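Local coordinates for protein ribonucleoside-diphosphate reductase subunit beta (Clostridium botulinum, PDB 6ZJK) that probably serves as the iron-bearing radical-generating small subunit of a class I ribonucleotide reductase, which converts ribonucleoside diphosphates to deoxyribonucleoside diphosphates, at residues A[131-136]-A[202-207]. Residues are numbered along the deposited sequence; the frame is centred on the assembly and turned at random.
Sequences NIQTFQ and ILEGIY. With FE (Fe (III) ion), chain G.
Q133 turns its CG anti to the backbone N (chi1 -175°) and runs on fully extended, while E204 holds CG beside the backbone N (chi1 -53°), anti to its carbonyl carbon; from helices on two sides of the site, both chains point inward and meet from opposite directions. This is the interior of the all-helical, ferritin-like fold of ribonucleotide reductase R2 subunits, where helices 124-151 and 190-220 face each other across the diiron site. The backbones stay far apart, with CA of Q133 11.8 Å from CA of E204, and just this one pair of side chains spans the gap. The Q133 amide presents NE2 to the carboxylate, 3.3 Å from E204 OE2 and a similar distance from OE1, with the amide and carboxylate planes 22° apart. E204 binds one iron through a single oxygen, OE2 lying 2.1 Å from the metal, whereas OE1 of E204 stands 4.0 Å from the same iron. A water oxygen 2.2 Å from the iron is a further ligand, and E137, E238 and H241 complete the site; E137 also binds the second iron, together with D107 and H140. Q136 OE1 accepts a hydrogen bond from NE2 of H241, whose ND1 binds the iron, a second-shell link that would help fix the imidazole's rotation. Q133 also packs on H241, L244 and F245 of helix 225-255. On the far side of helix 124-151, F135 stacks on F135 of the second subunit. The pi-type turn of helix 190-220 at 203-207 contains E204 itself, and its Y207 N to L203 O bond is weak at 3.2 Å.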
ATOM      1  N   ASN A 131       1.427  -3.242  -4.118  1.00 35.23           N
ATOM      2  CA  ASN A 131       1.047  -2.157  -3.210  1.00 37.83           C
ATOM      3  C   ASN A 131      -0.453  -2.180  -2.932  1.00 37.09           C
ATOM      4  O   ASN A 131      -0.885  -1.916  -1.807  1.00 36.40           O
ATOM      5  CB  ASN A 131       1.420  -0.793  -3.808  1.00 41.55           C
ATOM      6  CG  ASN A 131       2.903  -0.501  -3.764  1.00 43.21           C
ATOM      7  OD1 ASN A 131       3.642  -1.068  -2.968  1.00 50.33           O
ATOM      8  ND2 ASN A 131       3.339   0.437  -4.599  1.00 44.05           N
ATOM      9  N   ILE A 132      -1.250  -2.515  -3.911  1.00 36.52           N
ATOM     10  CA  ILE A 132      -2.651  -2.621  -3.672  1.00 36.11           C
ATOM     11  C   ILE A 132      -2.896  -3.817  -2.737  1.00 44.44           C
ATOM     12  O   ILE A 132      -3.732  -3.785  -1.905  1.00 40.21           O
ATOM     13  CB  ILE A 132      -3.417  -2.835  -4.946  1.00 36.32           C
ATOM     14  CG1 ILE A 132      -3.216  -1.674  -5.909  1.00 42.61           C
ATOM     15  CG2 ILE A 132      -4.872  -2.980  -4.686  1.00 37.33           C
ATOM     16  CD1 ILE A 132      -3.899  -1.844  -7.239  1.00 42.34           C
ATOM     17  N   GLN A 133      -2.120  -4.869  -2.908  1.00 36.22           N
ATOM     18  CA  GLN A 133      -2.253  -6.032  -2.090  1.00 38.12           C
ATOM     19  C   GLN A 133      -1.962  -5.642  -0.670  1.00 39.50           C
ATOM     20  O   GLN A 133      -2.701  -5.971   0.165  1.00 39.07           O
ATOM     21  CB  GLN A 133      -1.332  -7.159  -2.522  1.00 35.39           C
ATOM     22  CG  GLN A 133      -1.502  -8.453  -1.785  1.00 33.84           C
ATOM     23  CD  GLN A 133      -0.579  -9.570  -2.217  1.00 45.18           C
ATOM     24  OE1 GLN A 133       0.099  -9.522  -3.220  1.00 39.44           O
ATOM     25  NE2 GLN A 133      -0.566 -10.604  -1.429  1.00 45.10           N
ATOM     26  N   THR A 134      -0.865  -4.950  -0.436  1.00 36.93           N
ATOM     27  CA  THR A 134      -0.487  -4.547   0.920  1.00 36.82           C
ATOM     28  C   THR A 134      -1.601  -3.761   1.606  1.00 41.91           C
ATOM     29  O   THR A 134      -1.894  -3.978   2.795  1.00 36.92           O
ATOM     30  CB  THR A 134       0.789  -3.713   0.879  1.00 39.86           C
ATOM     31  OG1 THR A 134       1.849  -4.495   0.332  1.00 37.57           O
ATOM     32  CG2 THR A 134       1.178  -3.258   2.264  1.00 38.31           C
ATOM     33  N   PHE A 135      -2.220  -2.839   0.871  1.00 38.69           N
ATOM     34  CA  PHE A 135      -3.352  -2.069   1.371  1.00 35.40           C
ATOM     35  C   PHE A 135      -4.508  -2.981   1.779  1.00 37.13           C
ATOM     36  O   PHE A 135      -5.113  -2.786   2.839  1.00 38.06           O
ATOM     37  CB  PHE A 135      -3.757  -1.078   0.278  1.00 36.96           C
ATOM     38  CG  PHE A 135      -5.163  -0.589   0.359  1.00 40.77           C
ATOM     39  CD1 PHE A 135      -5.502   0.462   1.206  1.00 44.15           C
ATOM     40  CD2 PHE A 135      -6.143  -1.131  -0.454  1.00 42.14           C
ATOM     41  CE1 PHE A 135      -6.800   0.948   1.252  1.00 41.44           C
ATOM     42  CE2 PHE A 135      -7.449  -0.661  -0.410  1.00 46.01           C
ATOM     43  CZ  PHE A 135      -7.778   0.382   0.445  1.00 47.45           C
ATOM     44  N   GLN A 136      -4.801  -4.007   0.972  1.00 34.67           N
ATOM     45  CA  GLN A 136      -5.879  -4.954   1.278  1.00 35.26           C
ATOM     46  C   GLN A 136      -5.574  -5.784   2.512  1.00 35.05           C
ATOM     47  O   GLN A 136      -6.496  -6.131   3.261  1.00 34.51           O
ATOM     48  CB  GLN A 136      -6.151  -5.900   0.089  1.00 35.24           C
ATOM     49  CG  GLN A 136      -6.789  -5.194  -1.107  1.00 36.11           C
ATOM     50  CD  GLN A 136      -7.105  -6.075  -2.288  1.00 37.84           C
ATOM     51  OE1 GLN A 136      -6.720  -7.256  -2.343  1.00 35.91           O
ATOM     52  NE2 GLN A 136      -7.836  -5.506  -3.254  1.00 37.85           N
ATOM     53  N   ILE A 202       1.994 -20.224  -0.468  1.00 38.54           N
ATOM     54  CA  ILE A 202       1.494 -21.205   0.473  1.00 42.45           C
ATOM     55  C   ILE A 202       0.598 -20.562   1.524  1.00 39.53           C
ATOM     56  O   ILE A 202      -0.481 -20.983   1.715  1.00 39.60           O
ATOM     57  CB  ILE A 202       2.632 -21.950   1.132  1.00 42.78           C
ATOM     58  CG1 ILE A 202       3.255 -22.903   0.143  1.00 40.64           C
ATOM     59  CG2 ILE A 202       2.137 -22.698   2.335  1.00 39.87           C
ATOM     60  CD1 ILE A 202       4.626 -23.336   0.503  1.00 40.25           C
ATOM     61  N   LEU A 203       1.066 -19.475   2.098  1.00 42.28           N
ATOM     62  CA  LEU A 203       0.346 -18.740   3.122  1.00 42.30           C
ATOM     63  C   LEU A 203      -1.040 -18.385   2.718  1.00 40.42           C
ATOM     64  O   LEU A 203      -1.937 -18.679   3.382  1.00 40.38           O
ATOM     65  CB  LEU A 203       1.122 -17.527   3.553  1.00 39.57           C
ATOM     66  CG  LEU A 203       0.492 -16.555   4.550  1.00 45.47           C
ATOM     67  CD1 LEU A 203       1.540 -15.724   5.206  1.00 39.52           C
ATOM     68  CD2 LEU A 203      -0.589 -15.701   4.006  1.00 41.46           C
ATOM     69  N   GLU A 204      -1.193 -17.837   1.552  1.00 42.68           N
ATOM     70  CA  GLU A 204      -2.463 -17.431   1.034  1.00 39.38           C
ATOM     71  C   GLU A 204      -3.347 -18.504   0.495  1.00 42.03           C
ATOM     72  O   GLU A 204      -4.513 -18.433   0.623  1.00 41.31           O
ATOM     73  CB  GLU A 204      -2.183 -16.451  -0.067  1.00 44.44           C
ATOM     74  CG  GLU A 204      -1.288 -15.344   0.440  1.00 50.37           C
ATOM     75  CD  GLU A 204      -1.451 -14.025  -0.247  1.00 45.22           C
ATOM     76  OE1 GLU A 204      -1.148 -13.994  -1.412  1.00 46.20           O
ATOM     77  OE2 GLU A 204      -1.848 -13.049   0.398  1.00 42.88           O
ATOM     78  N   GLY A 205      -2.769 -19.484  -0.160  1.00 39.72           N
ATOM     79  CA  GLY A 205      -3.556 -20.541  -0.758  1.00 37.16           C
ATOM     80  C   GLY A 205      -3.835 -21.715   0.143  1.00 40.51           C
ATOM     81  O   GLY A 205      -4.641 -22.579  -0.221  1.00 38.73           O
ATOM     82  N   ILE A 206      -3.189 -21.781   1.313  1.00 34.84           N
ATOM     83  CA  ILE A 206      -3.374 -22.918   2.217  1.00 36.54           C
ATOM     84  C   ILE A 206      -3.794 -22.460   3.618  1.00 40.60           C
ATOM     85  O   ILE A 206      -4.855 -22.863   4.109  1.00 35.36           O
ATOM     86  CB  ILE A 206      -2.104 -23.775   2.291  1.00 33.53           C
ATOM     87  CG1 ILE A 206      -1.740 -24.311   0.891  1.00 38.77           C
ATOM     88  CG2 ILE A 206      -2.301 -24.946   3.281  1.00 40.00           C
ATOM     89  CD1 ILE A 206      -2.796 -25.224   0.281  1.00 36.15           C
ATOM     90  N   TYR A 207      -2.982 -21.611   4.265  1.00 36.71           N
ATOM     91  CA  TYR A 207      -3.254 -21.274   5.668  1.00 39.37           C
ATOM     92  C   TYR A 207      -4.569 -20.516   5.799  1.00 43.23           C
ATOM     93  O   TYR A 207      -5.394 -20.850   6.651  1.00 41.15           O
ATOM     94  CB  TYR A 207      -2.106 -20.456   6.283  1.00 44.86           C
ATOM     95  CG  TYR A 207      -0.738 -21.120   6.223  1.00 43.68           C
ATOM     96  CD1 TYR A 207      -0.611 -22.499   6.119  1.00 45.00           C
ATOM     97  CD2 TYR A 207       0.428 -20.357   6.247  1.00 42.94           C
ATOM     98  CE1 TYR A 207       0.642 -23.103   6.049  1.00 42.89           C
ATOM     99  CE2 TYR A 207       1.684 -20.953   6.179  1.00 44.80           C
ATOM    100  CZ  TYR A 207       1.783 -22.325   6.077  1.00 47.14           C
ATOM    101  OH  TYR A 207       3.020 -22.937   6.009  1.00 45.09           O
TER
HETATM  102 FE    FE G 403      -3.648 -12.118   1.090  1.00 43.13          FE
HETATM  103  O   HOH W   1      -5.738 -11.752   1.491  0.70 38.53           O